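VirX1 (Cyanophage Syn10, PDB 6QGM) iodinates a broad range of substrates as a viral halogenase of the tryptophan halogenase family. Local coordinates at the interface of chains A and B. Numbering follows the deposited sequence. Chains: chain A/B, VirX1.

Contact 1: the interface of chains A and B. Residues chain A 98, 158, 161-162; chain B 485-486.
The carboxylate oxygen OD2 of A:Asp162 is shared by B:Arg486 and A:Asn158. It forms a salt bridge to the guanidinium nitrogen NH2 of B:Arg486, 3.4 Å away. Within chain A, the same OD2 accepts a hydrogen bond from the backbone N of A:Asn158 at 2.9 Å. That donor comes from above the carboxylate plane. The carboxylate and guanidinium planes are 83° apart, and a flat two-pronged pairing is not formed. The nearby positive charge would tend to favour an ionised carboxylate.

The side chain of A:Asn158 lies alongside that of B:Arg486, running the opposite way. Its CG is anti to the backbone N (chi1 173°), and CB sits over one face of the guanidinium, toward its rim, 3.3 Å from CZ. ND2 donates to the backbone O of B:Arg486 at 2.8 Å. The acceptor lies in the amide plane, but the bond is bent, 119° at H. ND2 also comes near NH1 of the arginine; both are donors, and this pair is doubtful.

A:Trp161 lines a neighbouring flank of the arginine, about a right angle from A:Asn158. The arginine chain runs the opposite way over one face of the indole, at the rim of its five-membered ring, with the guanidinium nearly parallel. CB of A:Trp161 packs 3.6 Å from CD of B:Arg486, and NE1 lies 3.7 Å from CA. Farther out, CD of A:Pro98 meets the guanidinium edge in its plane. B:Lys485 barely touches the indole.

A:Asn158 leads into the short helix 159-162, which supplies the tryptophan and aspartate. A:Pro98 is in the loop after strand 91-95. The arginine comes from the loop just after helix 477-484 of chain B, and inserts between these chain A segments.

Contact 2: the interface of chains A and B. Residues chain A 379-382, 385; chain B 422-423.
B:Gln423 reaches from chain B to A:Tyr379, A:Val380 and A:Arg385 with its terminal amide. From CB the chain turns at chi2 (-59°), which brings the amide back toward the chain A backbone. CD lies 3.7 Å from the carbonyl O of A:Val380. The amide oxygen OE1 accepts a hydrogen bond from NH2 of A:Arg385 at 2.9 Å. The bond is fairly straight, 159° at H, and OE1 lies near the guanidinium plane. The side chains cross at about a right angle. NH1 of the same arginine adds a weak bond.

The amide nitrogen NE2 donates twice, once with each hydrogen. One bond goes to the phenol OH of A:Tyr379 at 2.8 Å, the two side chains meeting tip to tip. Ring and amide planes are steeply inclined, 70° apart. The other goes to O of A:Val380 at 3.1 Å. Both acceptors lie in the amide plane, which fixes the rotation of the amide.

The side-chain amide of A:Gln382 plays a second-shell role. Its OE1 accepts from A:Arg385 NH2 at 3.0 Å, a donor standing above its carbonyl plane. This helps to position the guanidinium. A:Gln382 also touches chain B directly, its CB 3.9 Å from CA of B:Gln423. A backbone bond joins its N to O of B:Thr422 at 2.9 Å.

A:Gln382 begins the long helix 382-408, and A:Tyr379 to A:Thr381 form the loop leading into it. B:Thr422 and B:Gln423 lie in the last turn of helix 416-424, so a helix start meets a helix end.

Contact 1: the interface of chains A and B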
loop_
_atom_site.group_PDB
_atom_site.type_symbol
_atom_site.label_atom_id
_atom_site.label_comp_id
_atom_site.label_asym_id
_atom_site.label_seq_id
_atom_site.Cartn_x
_atom_site.Cartn_y
_atom_site.Cartn_z
ATOM N N PRO A 98 -14.241 9.512 -19.627
ATOM C CA PRO A 98 -14.055 8.291 -18.850
ATOM C C PRO A 98 -12.549 8.109 -18.601
ATOM O O PRO A 98 -12.165 7.772 -17.501
ATOM C CB PRO A 98 -14.619 7.198 -19.777
ATOM C CG PRO A 98 -14.386 7.742 -21.185
ATOM C CD PRO A 98 -14.560 9.245 -21.043
ATOM N N ASN A 158 -19.019 10.342 -25.107
ATOM C CA ASN A 158 -20.346 9.683 -25.005
ATOM C C ASN A 158 -21.326 10.710 -24.429
ATOM O O ASN A 158 -21.246 10.967 -23.224
ATOM C CB ASN A 158 -20.220 8.399 -24.178
ATOM C CG ASN A 158 -21.542 7.730 -23.856
ATOM O OD1 ASN A 158 -22.565 8.381 -23.711
ATOM N ND2 ASN A 158 -21.553 6.412 -23.743
ATOM N N TRP A 161 -23.120 10.262 -20.884
ATOM C CA TRP A 161 -22.283 10.026 -19.674
ATOM C C TRP A 161 -21.151 11.045 -19.527
ATOM O O TRP A 161 -20.731 11.241 -18.383
ATOM C CB TRP A 161 -21.761 8.589 -19.692
ATOM C CG TRP A 161 -22.876 7.618 -19.461
ATOM C CD1 TRP A 161 -23.653 6.995 -20.394
ATOM C CD2 TRP A 161 -23.393 7.225 -18.179
ATOM N NE1 TRP A 161 -24.592 6.214 -19.783
ATOM C CE2 TRP A 161 -24.454 6.333 -18.428
ATOM C CE3 TRP A 161 -23.050 7.537 -16.856
ATOM C CZ2 TRP A 161 -25.178 5.750 -17.394
ATOM C CZ3 TRP A 161 -23.762 6.954 -15.832
ATOM C CH2 TRP A 161 -24.810 6.072 -16.104
ATOM N N ASP A 162 -20.683 11.646 -20.628
ATOM C CA ASP A 162 -19.574 12.638 -20.647
ATOM C C ASP A 162 -20.135 14.058 -20.694
ATOM O O ASP A 162 -19.330 14.989 -20.771
ATOM C CB ASP A 162 -18.634 12.416 -21.833
ATOM C CG ASP A 162 -17.796 11.159 -21.718
ATOM O OD1 ASP A 162 -17.624 10.682 -20.584
ATOM O OD2 ASP A 162 -17.335 10.658 -22.760
ATOM N N LYS B 485 -25.270 0.670 -19.422
ATOM C CA LYS B 485 -25.863 1.722 -20.292
ATOM C C LYS B 485 -24.763 2.547 -20.964
ATOM O O LYS B 485 -25.032 3.062 -22.040
ATOM C CB LYS B 485 -26.850 2.586 -19.503
ATOM C CG LYS B 485 -28.234 1.967 -19.307
ATOM C CD LYS B 485 -29.251 2.364 -20.380
ATOM C CE LYS B 485 -30.248 1.271 -20.722
ATOM N NZ LYS B 485 -30.376 1.108 -22.191
ATOM N N ARG B 486 -23.570 2.657 -20.378
ATOM C CA ARG B 486 -22.441 3.430 -20.973
ATOM C C ARG B 486 -22.179 2.928 -22.398
ATOM O O ARG B 486 -22.382 3.731 -23.324
ATOM C CB ARG B 486 -21.159 3.344 -20.136
ATOM C CG ARG B 486 -19.968 4.080 -20.730
ATOM C CD ARG B 486 -20.226 5.553 -20.861
ATOM N NE ARG B 486 -19.035 6.373 -21.065
ATOM C CZ ARG B 486 -18.345 6.485 -22.206
ATOM N NH1 ARG B 486 -18.677 5.778 -23.273
ATOM N NH2 ARG B 486 -17.307 7.300 -22.274
#

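Contact 2: the interface of chains A and B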
loop_
_atom_site.group_PDB
_atom_site.type_symbol
_atom_site.label_atom_id
_atom_site.label_comp_id
_atom_site.label_asym_id
_atom_site.label_seq_id
_atom_site.Cartn_x
_atom_site.Cartn_y
_atom_site.Cartn_z
ATOM N N TYR A 379 -32.098 -4.753 6.544
ATOM C CA TYR A 379 -31.200 -5.170 7.655
ATOM C C TYR A 379 -29.773 -4.756 7.275
ATOM O O TYR A 379 -29.321 -4.975 6.120
ATOM C CB TYR A 379 -31.270 -6.658 7.991
ATOM C CG TYR A 379 -30.332 -7.056 9.105
ATOM C CD1 TYR A 379 -30.695 -6.928 10.436
ATOM C CD2 TYR A 379 -29.054 -7.524 8.826
ATOM C CE1 TYR A 379 -29.831 -7.287 11.461
ATOM C CE2 TYR A 379 -28.166 -7.855 9.834
ATOM C CZ TYR A 379 -28.556 -7.744 11.161
ATOM O OH TYR A 379 -27.670 -8.087 12.147
ATOM N N VAL A 380 -29.100 -4.171 8.268
ATOM C CA VAL A 380 -27.739 -3.562 8.198
ATOM C C VAL A 380 -27.023 -3.894 9.509
ATOM O O VAL A 380 -27.683 -3.846 10.581
ATOM C CB VAL A 380 -27.826 -2.044 7.966
ATOM C CG1 VAL A 380 -26.460 -1.395 7.975
ATOM C CG2 VAL A 380 -28.603 -1.692 6.717
ATOM N N THR A 381 -25.734 -4.234 9.436
ATOM C CA THR A 381 -24.885 -4.487 10.630
ATOM C C THR A 381 -24.111 -3.217 10.974
ATOM O O THR A 381 -24.000 -2.342 10.091
ATOM C CB THR A 381 -23.969 -5.687 10.399
ATOM O OG1 THR A 381 -23.111 -5.401 9.304
ATOM C CG2 THR A 381 -24.751 -6.951 10.123
ATOM N N GLN A 382 -23.599 -3.127 12.200
ATOM C CA GLN A 382 -22.691 -2.020 12.615
ATOM C C GLN A 382 -21.473 -2.023 11.686
ATOM O O GLN A 382 -21.026 -0.934 11.315
ATOM C CB GLN A 382 -22.294 -2.144 14.089
ATOM C CG GLN A 382 -21.529 -0.937 14.615
ATOM C CD GLN A 382 -22.271 0.353 14.352
ATOM O OE1 GLN A 382 -23.429 0.499 14.712
ATOM N NE2 GLN A 382 -21.608 1.293 13.702
ATOM N N ARG A 385 -22.446 -0.103 8.560
ATOM C CA ARG A 385 -22.575 1.345 8.891
ATOM C C ARG A 385 -21.189 1.970 9.082
ATOM O O ARG A 385 -20.983 3.122 8.616
ATOM C CB ARG A 385 -23.459 1.536 10.122
ATOM C CG ARG A 385 -24.898 1.092 9.897
ATOM C CD ARG A 385 -25.838 1.489 10.996
ATOM N NE ARG A 385 -25.584 0.752 12.216
ATOM C CZ ARG A 385 -26.065 -0.448 12.512
ATOM N NH1 ARG A 385 -26.796 -1.091 11.626
ATOM N NH2 ARG A 385 -25.797 -1.008 13.683
ATOM N N THR B 422 -23.242 -8.035 16.022
ATOM C CA THR B 422 -23.780 -7.562 14.717
ATOM C C THR B 422 -24.156 -6.085 14.750
ATOM O O THR B 422 -24.289 -5.512 13.644
ATOM C CB THR B 422 -25.025 -8.350 14.274
ATOM O OG1 THR B 422 -26.053 -8.262 15.263
ATOM C CG2 THR B 422 -24.725 -9.808 14.001
ATOM N N GLN B 423 -24.383 -5.497 15.933
ATOM C CA GLN B 423 -25.017 -4.154 16.038
ATOM C C GLN B 423 -24.201 -3.210 16.929
ATOM O O GLN B 423 -24.412 -2.002 16.785
ATOM C CB GLN B 423 -26.457 -4.289 16.541
ATOM C CG GLN B 423 -27.350 -5.130 15.633
ATOM C CD GLN B 423 -27.440 -4.585 14.230
ATOM O OE1 GLN B 423 -27.448 -3.369 14.026
ATOM N NE2 GLN B 423 -27.498 -5.483 13.250
#

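Contacts 1 and 2 belong to one interface between two VirX1 copies, and their C-alpha centres are about 34 Å apart. They share no residue and no secondary structure element. Contact 1 joins the region of helix 159-162 to the segment following helix 477-484. Contact 2 joins the start of helix 382-408 to the end of helix 416-424. Each copy offers different surfaces to its neighbour, and the interface is not an exact two-fold. The deposited assembly holds three copies. Two contacts this far apart probably help to limit rocking between neighbours, although the structure alone does not show that this assembly forms in solution.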